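Local coordinates for putative bacterial transcription regulation protein (Staphylococcus aureus, PDB 3LUR) that is probably an effector-binding protein of bacterial transcription regulation, recognising small molecules through a domain of the integron-associated effector-binding family, at residues T13-K18 and Y87-L92; A45-K50 and Y72-T77; Q112-V117 and T150-P155. All coordinates share one frame; numbering follows the deposited sequence. Where two conformers were deposited one is given.

Contact 1: residues T13-K18 and Y87-L92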
loop_
_atom_site.group_PDB
_atom_site.type_symbol
_atom_site.label_atom_id
_atom_site.label_comp_id
_atom_site.label_asym_id
_atom_site.label_seq_id
_atom_site.Cartn_x
_atom_site.Cartn_y
_atom_site.Cartn_z
ATOM N N THR A 13 9.168 -6.635 -7.419
ATOM C CA THR A 13 10.182 -6.355 -6.436
ATOM C C THR A 13 9.868 -4.976 -5.853
ATOM O O THR A 13 9.793 -3.982 -6.588
ATOM C CB THR A 13 11.568 -6.337 -7.044
ATOM O OG1 THR A 13 11.899 -7.647 -7.497
ATOM C CG2 THR A 13 12.591 -5.904 -6.017
ATOM N N LEU A 14 9.656 -4.926 -4.541
ATOM C CA LEU A 14 9.345 -3.654 -3.868
ATOM C C LEU A 14 10.537 -3.221 -3.025
ATOM O O LEU A 14 11.138 -4.036 -2.320
ATOM C CB LEU A 14 8.110 -3.813 -3.008
ATOM C CG LEU A 14 6.847 -4.229 -3.732
ATOM C CD1 LEU A 14 5.664 -4.201 -2.774
ATOM C CD2 LEU A 14 6.549 -3.305 -4.915
ATOM N N VAL A 15 10.932 -1.961 -3.180
ATOM C CA VAL A 15 12.080 -1.396 -2.515
ATOM C C VAL A 15 11.538 -0.301 -1.605
ATOM O O VAL A 15 10.810 0.593 -2.048
ATOM C CB VAL A 15 13.066 -0.736 -3.517
ATOM C CG1 VAL A 15 14.313 -0.232 -2.801
ATOM C CG2 VAL A 15 13.486 -1.719 -4.663
ATOM N N GLY A 16 11.893 -0.350 -0.345
ATOM C CA GLY A 16 11.391 0.647 0.572
ATOM C C GLY A 16 11.787 0.454 2.012
ATOM O O GLY A 16 12.803 -0.192 2.320
ATOM N N ILE A 17 10.967 1.020 2.895
ATOM C CA ILE A 17 11.216 1.005 4.322
ATOM C C ILE A 17 9.967 0.545 5.033
ATOM O O ILE A 17 8.870 1.013 4.733
ATOM C CB ILE A 17 11.608 2.416 4.848
ATOM C CG1 ILE A 17 12.865 2.929 4.146
ATOM C CG2 ILE A 17 11.882 2.360 6.333
ATOM C CD1 ILE A 17 14.126 2.070 4.473
ATOM N N LYS A 18 10.158 -0.328 6.018
ATOM C CA LYS A 18 9.045 -0.913 6.736
ATOM C C LYS A 18 9.054 -0.507 8.205
ATOM O O LYS A 18 10.097 -0.394 8.813
ATOM C CB LYS A 18 9.098 -2.449 6.622
ATOM C CG LYS A 18 7.884 -3.157 7.206
ATOM C CD LYS A 18 7.918 -4.680 6.990
ATOM C CE LYS A 18 8.654 -5.434 8.077
ATOM N NZ LYS A 18 8.271 -6.888 8.047
ATOM N N TYR A 87 17.806 -0.467 1.521
ATOM C CA TYR A 87 16.405 -0.528 1.831
ATOM C C TYR A 87 16.012 -1.971 1.990
ATOM O O TYR A 87 16.815 -2.855 1.769
ATOM C CB TYR A 87 15.605 0.035 0.662
ATOM C CG TYR A 87 15.778 1.498 0.492
ATOM C CD1 TYR A 87 15.088 2.373 1.313
ATOM C CD2 TYR A 87 16.598 2.022 -0.496
ATOM C CE1 TYR A 87 15.222 3.712 1.192
ATOM C CE2 TYR A 87 16.741 3.379 -0.632
ATOM C CZ TYR A 87 16.044 4.220 0.227
ATOM O OH TYR A 87 16.127 5.577 0.137
ATOM N N ASP A 88 14.770 -2.191 2.398
ATOM C CA ASP A 88 14.183 -3.527 2.357
ATOM C C ASP A 88 13.882 -3.750 0.900
ATOM O O ASP A 88 13.457 -2.818 0.216
ATOM C CB ASP A 88 12.907 -3.624 3.176
ATOM C CG ASP A 88 13.151 -4.065 4.598
ATOM O OD1 ASP A 88 14.313 -4.026 5.060
ATOM O OD2 ASP A 88 12.159 -4.483 5.263
ATOM N N VAL A 89 14.177 -4.951 0.399
ATOM C CA VAL A 89 13.950 -5.278 -1.017
ATOM C C VAL A 89 13.255 -6.604 -1.040
ATOM O O VAL A 89 13.903 -7.627 -0.848
ATOM C CB VAL A 89 15.255 -5.368 -1.805
ATOM C CG1 VAL A 89 14.979 -5.783 -3.261
ATOM C CG2 VAL A 89 15.974 -4.052 -1.769
ATOM N N ILE A 90 11.928 -6.595 -1.211
ATOM C CA ILE A 90 11.147 -7.842 -1.145
ATOM C C ILE A 90 10.326 -8.146 -2.387
ATOM O O ILE A 90 10.181 -7.306 -3.263
ATOM C CB ILE A 90 10.209 -7.836 0.076
ATOM C CG1 ILE A 90 9.044 -6.881 -0.142
ATOM C CG2 ILE A 90 11.059 -7.500 1.355
ATOM C CD1 ILE A 90 7.941 -7.026 0.827
ATOM N N THR A 91 9.820 -9.375 -2.457
ATOM C CA THR A 91 8.969 -9.790 -3.551
ATOM C C THR A 91 7.537 -9.829 -3.112
ATOM O O THR A 91 7.180 -10.545 -2.170
ATOM C CB THR A 91 9.320 -11.196 -4.072
ATOM O OG1 THR A 91 10.659 -11.201 -4.532
ATOM C CG2 THR A 91 8.408 -11.568 -5.220
ATOM N N LEU A 92 6.708 -9.068 -3.805
ATOM C CA LEU A 92 5.283 -9.123 -3.619
ATOM C C LEU A 92 4.822 -10.147 -4.654
ATOM O O LEU A 92 4.894 -9.894 -5.857
ATOM C CB LEU A 92 4.649 -7.769 -3.862
ATOM C CG LEU A 92 3.125 -7.714 -3.780
ATOM C CD1 LEU A 92 2.695 -7.931 -2.332
ATOM C CD2 LEU A 92 2.599 -6.413 -4.317
#
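Thr13-Lys18 and Tyr87-Leu92 pair as antiparallel strands of the sheet that closes into the barrel of this effector-binding fold, their axes running at 151°. Leu14 with Ile90 and Gly16 with Asp88 form the hydrogen-bonded pairs, and of their four bonds the straightest, Leu14 N to Ile90 O, spans 2.8 Å at 166°. Thr13 with Thr91 and Val15 with Val89 are the non-hydrogen-bonded pairs.

On the face bearing Thr13, Val15 and Val89, neighbours meet by their branches. Thr13 has CG2 anti to its backbone N, beside the carbonyl carbon, and this methyl touches Val89 CG1 at 3.6 Å while the two side chains slant across one another. Val15 stands at about a right angle to Tyr87, its CG1 3.7 Å from Tyr87 CB and obliquely placed against the ring. Helix 43-50 packs here too, with Leu47 and Lys50 against Val15 and Tyr87, and the Tyr87 hydroxyl is hydrogen-bonded to Asp46 OD2.

The other face carries Leu14 and Ile90. Leu14 also reaches diagonally to Leu92, CD1 lying 3.9 Å from Leu92 CB. Lys18 and Asp88 bring opposite charges near without contact, Lys18 NZ being 5.4 Å from Asp88 OD2 in the conformer given; the ammonium is salt-bridged to Glu65 instead.

Where the pairing ends, the tyrosine ring turns its edge to Gly16 O and Ile17. Gly16 O lies near the ring plane, as does the tip of Ile17, whose CD1 closes to 3.3 Å from Tyr87 CD1.

Contact 2: residues A45-K50 and Y72-T77. With EDO (1,2-ethanediol), chain H.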
loop_
_atom_site.group_PDB
_atom_site.type_symbol
_atom_site.label_atom_id
_atom_site.label_comp_id
_atom_site.label_asym_id
_atom_site.label_seq_id
_atom_site.Cartn_x
_atom_site.Cartn_y
_atom_site.Cartn_z
ATOM N N ALA A 45 12.272 10.911 -2.012
ATOM C CA ALA A 45 12.953 11.356 -3.231
ATOM C C ALA A 45 13.880 10.272 -3.736
ATOM O O ALA A 45 13.920 9.989 -4.927
ATOM C CB ALA A 45 13.722 12.664 -2.990
ATOM N N ASP A 46 14.583 9.624 -2.817
ATOM C CA ASP A 46 15.476 8.554 -3.184
ATOM C C ASP A 46 14.744 7.335 -3.787
ATOM O O ASP A 46 15.209 6.764 -4.753
ATOM C CB ASP A 46 16.284 8.106 -1.980
ATOM C CG ASP A 46 17.471 7.267 -2.374
ATOM O OD1 ASP A 46 18.212 7.704 -3.294
ATOM O OD2 ASP A 46 17.658 6.182 -1.782
ATOM N N LEU A 47 13.624 6.924 -3.183
ATOM C CA LEU A 47 12.864 5.806 -3.706
ATOM C C LEU A 47 12.264 6.136 -5.066
ATOM O O LEU A 47 12.190 5.281 -5.931
ATOM C CB LEU A 47 11.761 5.389 -2.740
ATOM C CG LEU A 47 12.187 4.756 -1.434
ATOM C CD1 LEU A 47 10.924 4.445 -0.621
ATOM C CD2 LEU A 47 13.018 3.500 -1.686
ATOM N N GLN A 48 11.873 7.387 -5.271
ATOM C CA GLN A 48 11.293 7.763 -6.554
ATOM C C GLN A 48 12.301 7.651 -7.678
ATOM O O GLN A 48 11.910 7.413 -8.818
ATOM C CB GLN A 48 10.637 9.141 -6.509
ATOM C CG GLN A 48 9.315 9.135 -5.770
ATOM C CD GLN A 48 8.226 8.313 -6.484
ATOM O OE1 GLN A 48 8.429 7.153 -6.856
ATOM N NE2 GLN A 48 7.043 8.913 -6.628
ATOM N N LEU A 49 13.591 7.757 -7.363
ATOM C CA LEU A 49 14.622 7.583 -8.381
ATOM C C LEU A 49 14.755 6.135 -8.788
ATOM O O LEU A 49 15.221 5.862 -9.875
ATOM C CB LEU A 49 15.971 8.088 -7.895
ATOM C CG LEU A 49 16.071 9.594 -7.702
ATOM C CD1 LEU A 49 17.453 9.952 -7.107
ATOM C CD2 LEU A 49 15.830 10.299 -9.028
ATOM N N LYS A 50 14.339 5.218 -7.904
ATOM C CA LYS A 50 14.410 3.768 -8.150
ATOM C C LYS A 50 13.130 3.205 -8.747
ATOM O O LYS A 50 13.080 2.042 -9.129
ATOM C CB LYS A 50 14.669 3.021 -6.831
ATOM C CG LYS A 50 15.948 3.445 -6.133
ATOM C CD LYS A 50 16.276 2.539 -4.956
ATOM C CE LYS A 50 17.564 2.985 -4.260
ATOM N NZ LYS A 50 18.721 3.011 -5.205
ATOM N N TYR A 72 3.753 -1.596 7.847
ATOM C CA TYR A 72 3.450 -0.748 6.746
ATOM C C TYR A 72 4.770 -0.457 6.069
ATOM O O TYR A 72 5.721 -0.056 6.740
ATOM C CB TYR A 72 2.885 0.540 7.244
ATOM C CG TYR A 72 2.327 1.444 6.218
ATOM C CD1 TYR A 72 1.040 1.244 5.735
ATOM C CD2 TYR A 72 3.028 2.556 5.768
ATOM C CE1 TYR A 72 0.470 2.101 4.825
ATOM C CE2 TYR A 72 2.465 3.428 4.846
ATOM C CZ TYR A 72 1.176 3.203 4.392
ATOM O OH TYR A 72 0.558 4.053 3.507
HETATM N N MSE A 73 4.837 -0.679 4.775
HETATM C CA MSE A 73 6.044 -0.397 4.043
HETATM C C MSE A 73 5.799 0.663 2.984
HETATM O O MSE A 73 4.915 0.539 2.119
HETATM C CB MSE A 73 6.615 -1.684 3.428
HETATM C CG MSE A 73 7.894 -1.496 2.648
HETATM SE SE MSE A 73 8.289 -3.200 1.759
HETATM C CE MSE A 73 9.921 -2.714 0.893
ATOM N N ILE A 74 6.574 1.733 3.055
ATOM C CA ILE A 74 6.543 2.759 2.021
ATOM C C ILE A 74 7.527 2.247 0.978
ATOM O O ILE A 74 8.682 1.970 1.304
ATOM C CB ILE A 74 6.955 4.106 2.596
ATOM C CG1 ILE A 74 5.848 4.574 3.541
ATOM C CG2 ILE A 74 7.235 5.144 1.475
ATOM C CD1 ILE A 74 6.185 5.841 4.329
ATOM N N ALA A 75 7.074 2.096 -0.257
ATOM C CA ALA A 75 7.893 1.437 -1.244
ATOM C C ALA A 75 7.517 1.788 -2.670
ATOM O O ALA A 75 6.403 2.272 -2.961
ATOM C CB ALA A 75 7.724 -0.080 -1.067
ATOM N N VAL A 76 8.444 1.487 -3.560
ATOM C CA VAL A 76 8.217 1.626 -4.996
ATOM C C VAL A 76 8.575 0.312 -5.664
ATOM O O VAL A 76 9.372 -0.468 -5.140
ATOM C CB VAL A 76 9.071 2.742 -5.650
ATOM C CG1 VAL A 76 8.731 4.098 -5.056
ATOM C CG2 VAL A 76 10.588 2.452 -5.531
ATOM N N THR A 77 7.981 0.066 -6.828
ATOM C CA THR A 77 8.354 -1.095 -7.616
ATOM C C THR A 77 9.673 -0.753 -8.260
ATOM O O THR A 77 9.840 0.331 -8.869
ATOM C CB THR A 77 7.349 -1.417 -8.692
ATOM O OG1 THR A 77 7.162 -0.270 -9.525
ATOM C CG2 THR A 77 6.037 -1.859 -8.093
HETATM C C1 EDO H . 4.579 10.294 -7.576
HETATM O O1 EDO H . 3.933 9.501 -6.562
HETATM C C2 EDO H . 4.317 9.682 -8.959
HETATM O O2 EDO H . 5.049 8.462 -9.128
#
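Leu47 and Val76 are the nearest pair of CA atoms, 6.4 Å apart, where the helical segment Ala45-Lys50 runs over the strand segment Tyr72-Thr77 with an angle of 23° between their N-to-C directions and an axis separation of 7.8 Å. This is helix-on-sheet packing, carried by van der Waals contact.

Val76 is the central side chain. It points at the helix and, in the conformer given, both its methyls meet Leu47, while CG1 alone also meets Gln48. CG2 sits between the backbone N and the carbonyl carbon (chi1 of CG1 -62°), and presses on the backbone at Leu47 O, 3.3 Å away. Lys50 N donates to the same carbonyl, so the methyl packs against an acceptor that has its own donor. CG1, anti to the carbonyl carbon, faces Leu47 CB at 4.0 Å and touches the amide end of Gln48, where OE1 lies 3.6 Å off.

Leu47 reaches further along the strand. Its CD1 comes within 3.9 Å of Ile74 O and also approaches Ile74 CG2, thus spanning from Val76 to Ile74. Gln48 starts out away from the strand, but a bend at chi2 (-66°) brings the amide back over Val76. Its OE1 is held by Asn51. Its NE2 makes a bent bond to O2 of a 1,2-ethanediol, probably from the crystallisation liquor, whose placing is doubtful because C1 lies uncomfortably close to the same nitrogen.

Around this pair, helix 24-41 packs on Ile74 through Phe34, Trp35 and Cys38. Strand 70-77 itself lies between strands 5-21 and 58-64, to which Val76 and Ala75 are joined by backbone bonds with Val15 and Leu59.

Contact 3: residues Q112-V117 and T150-P155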
loop_
_atom_site.group_PDB
_atom_site.type_symbol
_atom_site.label_atom_id
_atom_site.label_comp_id
_atom_site.label_asym_id
_atom_site.label_seq_id
_atom_site.Cartn_x
_atom_site.Cartn_y
_atom_site.Cartn_z
ATOM N N GLN A 112 -10.557 6.081 5.890
ATOM C CA GLN A 112 -12.013 5.866 5.857
ATOM C C GLN A 112 -12.353 4.807 4.840
ATOM O O GLN A 112 -13.118 3.873 5.117
ATOM C CB GLN A 112 -12.764 7.137 5.496
ATOM C CG GLN A 112 -14.323 7.050 5.672
ATOM C CD GLN A 112 -15.118 6.432 4.484
ATOM O OE1 GLN A 112 -14.601 6.237 3.343
ATOM N NE2 GLN A 112 -16.403 6.175 4.738
ATOM N N LYS A 113 -11.784 4.937 3.647
ATOM C CA LYS A 113 -12.078 3.979 2.597
ATOM C C LYS A 113 -11.548 2.602 2.929
ATOM O O LYS A 113 -12.185 1.602 2.618
ATOM C CB LYS A 113 -11.499 4.431 1.260
ATOM C CG LYS A 113 -11.937 3.554 0.068
ATOM C CD LYS A 113 -13.427 3.677 -0.228
ATOM C CE LYS A 113 -13.804 2.835 -1.427
ATOM N NZ LYS A 113 -15.069 3.231 -2.028
HETATM N N MSE A 114 -10.383 2.542 3.567
HETATM C CA MSE A 114 -9.797 1.268 3.909
HETATM C C MSE A 114 -10.724 0.551 4.908
HETATM O O MSE A 114 -10.966 -0.660 4.801
HETATM C CB MSE A 114 -8.385 1.455 4.475
HETATM C CG MSE A 114 -7.717 0.130 4.801
HETATM SE SE MSE A 114 -7.425 -0.960 3.195
HETATM C CE MSE A 114 -5.866 -0.039 2.546
ATOM N N GLU A 115 -11.268 1.289 5.858
ATOM C CA GLU A 115 -12.220 0.705 6.790
ATOM C C GLU A 115 -13.463 0.162 6.041
ATOM O O GLU A 115 -13.954 -0.933 6.355
ATOM C CB GLU A 115 -12.645 1.712 7.824
ATOM C CG GLU A 115 -13.652 1.155 8.799
ATOM N N GLU A 116 -13.963 0.922 5.065
ATOM C CA GLU A 116 -15.127 0.477 4.276
ATOM C C GLU A 116 -14.751 -0.803 3.518
ATOM O O GLU A 116 -15.532 -1.756 3.481
ATOM C CB GLU A 116 -15.575 1.519 3.255
ATOM C CG GLU A 116 -15.905 2.903 3.811
ATOM C CD GLU A 116 -17.156 2.943 4.644
ATOM O OE1 GLU A 116 -17.711 1.882 4.992
ATOM O OE2 GLU A 116 -17.629 4.055 4.935
ATOM N N VAL A 117 -13.554 -0.815 2.928
ATOM C CA VAL A 117 -13.076 -1.997 2.176
ATOM C C VAL A 117 -13.004 -3.237 3.064
ATOM O O VAL A 117 -13.489 -4.285 2.685
ATOM C CB VAL A 117 -11.708 -1.752 1.528
ATOM C CG1 VAL A 117 -11.154 -3.047 1.001
ATOM C CG2 VAL A 117 -11.837 -0.747 0.434
ATOM N N THR A 150 -6.729 7.855 -4.426
ATOM C CA THR A 150 -5.789 6.848 -3.979
ATOM C C THR A 150 -6.399 5.498 -4.368
ATOM O O THR A 150 -7.598 5.282 -4.161
ATOM C CB THR A 150 -5.631 6.853 -2.415
ATOM O OG1 THR A 150 -5.134 8.114 -1.984
ATOM C CG2 THR A 150 -4.678 5.755 -1.947
ATOM N N GLU A 151 -5.600 4.604 -4.919
ATOM C CA GLU A 151 -6.083 3.261 -5.201
ATOM C C GLU A 151 -5.789 2.353 -4.055
ATOM O O GLU A 151 -4.724 2.422 -3.446
ATOM C CB GLU A 151 -5.466 2.696 -6.470
ATOM C CG GLU A 151 -5.898 3.394 -7.714
ATOM C CD GLU A 151 -5.329 2.765 -8.977
ATOM O OE1 GLU A 151 -4.361 1.980 -8.894
ATOM O OE2 GLU A 151 -5.823 3.125 -10.068
ATOM N N ILE A 152 -6.722 1.458 -3.774
ATOM C CA ILE A 152 -6.536 0.468 -2.721
ATOM C C ILE A 152 -6.614 -0.909 -3.412
ATOM O O ILE A 152 -7.639 -1.265 -4.011
ATOM C CB ILE A 152 -7.597 0.590 -1.607
ATOM C CG1 ILE A 152 -7.319 1.830 -0.751
ATOM C CG2 ILE A 152 -7.599 -0.683 -0.703
ATOM C CD1 ILE A 152 -8.443 2.197 0.241
ATOM N N TRP A 153 -5.544 -1.668 -3.297
ATOM C CA TRP A 153 -5.416 -2.953 -3.977
ATOM C C TRP A 153 -5.473 -4.053 -2.952
ATOM O O TRP A 153 -4.550 -4.201 -2.151
ATOM C CB TRP A 153 -4.077 -3.014 -4.693
ATOM C CG TRP A 153 -3.929 -2.130 -5.864
ATOM C CD1 TRP A 153 -3.928 -0.763 -5.882
ATOM C CD2 TRP A 153 -3.660 -2.549 -7.203
ATOM N NE1 TRP A 153 -3.730 -0.306 -7.164
ATOM C CE2 TRP A 153 -3.541 -1.380 -7.993
ATOM C CE3 TRP A 153 -3.523 -3.788 -7.808
ATOM C CZ2 TRP A 153 -3.305 -1.429 -9.379
ATOM C CZ3 TRP A 153 -3.265 -3.842 -9.178
ATOM C CH2 TRP A 153 -3.156 -2.661 -9.944
HETATM N N MSE A 154 -6.510 -4.873 -3.043
HETATM C CA MSE A 154 -6.744 -5.955 -2.109
HETATM C C MSE A 154 -6.634 -7.282 -2.861
HETATM O O MSE A 154 -7.370 -7.514 -3.827
HETATM C CB MSE A 154 -8.158 -5.854 -1.516
HETATM C CG MSE A 154 -8.473 -4.534 -0.937
HETATM SE SE MSE A 154 -7.321 -4.071 0.588
HETATM C CE MSE A 154 -7.771 -5.444 1.812
ATOM N N PRO A 155 -5.735 -8.165 -2.405
ATOM C CA PRO A 155 -5.507 -9.437 -3.101
ATOM C C PRO A 155 -6.644 -10.435 -2.954
ATOM O O PRO A 155 -7.274 -10.535 -1.884
ATOM C CB PRO A 155 -4.238 -9.956 -2.448
ATOM C CG PRO A 155 -4.255 -9.396 -1.114
ATOM C CD PRO A 155 -4.858 -8.039 -1.226
#
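Met114 and Val117 of helix 108-124 pack on Ile152 and Met154, the helix lying on strand 149-156 of the antiparallel barrel of this effector-binding domain. The short axes are 10.0 Å apart and cross at -28°. Met114 and Met154 are both selenomethionine.

Apolar contact joins the two elements. Ile152 points at the helix and is shared by three of its side chains. Its CG2, anti to the backbone N, receives Met114 CE at 3.7 Å, and Val117 CG2 lies more loosely near the same methyl. Its CD1 takes the other direction and rests 3.8 Å from Lys113 CG, so the aliphatic part of that lysine completes the patch while its amine leads away. Met114 leaves the helix with CG anti to the backbone N, and bends at chi2 (64°) and chi3 fold the chain back over Ile152. Further along, Val117 and Met154 reach toward each other tip to tip, Val117 CG1 lying 3.6 Å from Met154 CG. Phe100 of strand 88-103 touches Val117 as well, and His118 and Ile121 extend the helix surface over Met154.

A polar interaction lies on the strand's other face, within the strand itself. There Trp153, stacked on Phe135 and edge-to-face with Tyr97, donates from NE1 to Glu151 OE1 over 2.9 Å; the carboxylate oxygen is met on its anti side, 29° out of the carboxylate plane.

Between helix and strand the two selenium atoms, SE of Met114 and SE of Met154, are 4.1 Å apart in the Met154 conformer given.

From the N terminus, strand 5-21 supplies the first half of contact 1, whose partner comes only after 68 intervening residues. Contact 2 is nested inside that loop: helix 43-50 packs on strand 70-77, which returns beside strand 5-21. The two contacts touch where these strands lie side by side. Strand 88-103 then leads into helix 108-124, and contact 3 closes a later, separate loop by laying that helix on strand 149-156, the neighbour of strand 88-103. Centre to centre, contact 3 is about 21 Å from contact 1 and about 20 Å from contact 2, on the opposite side of the chain's centre, yet all three share one sheet.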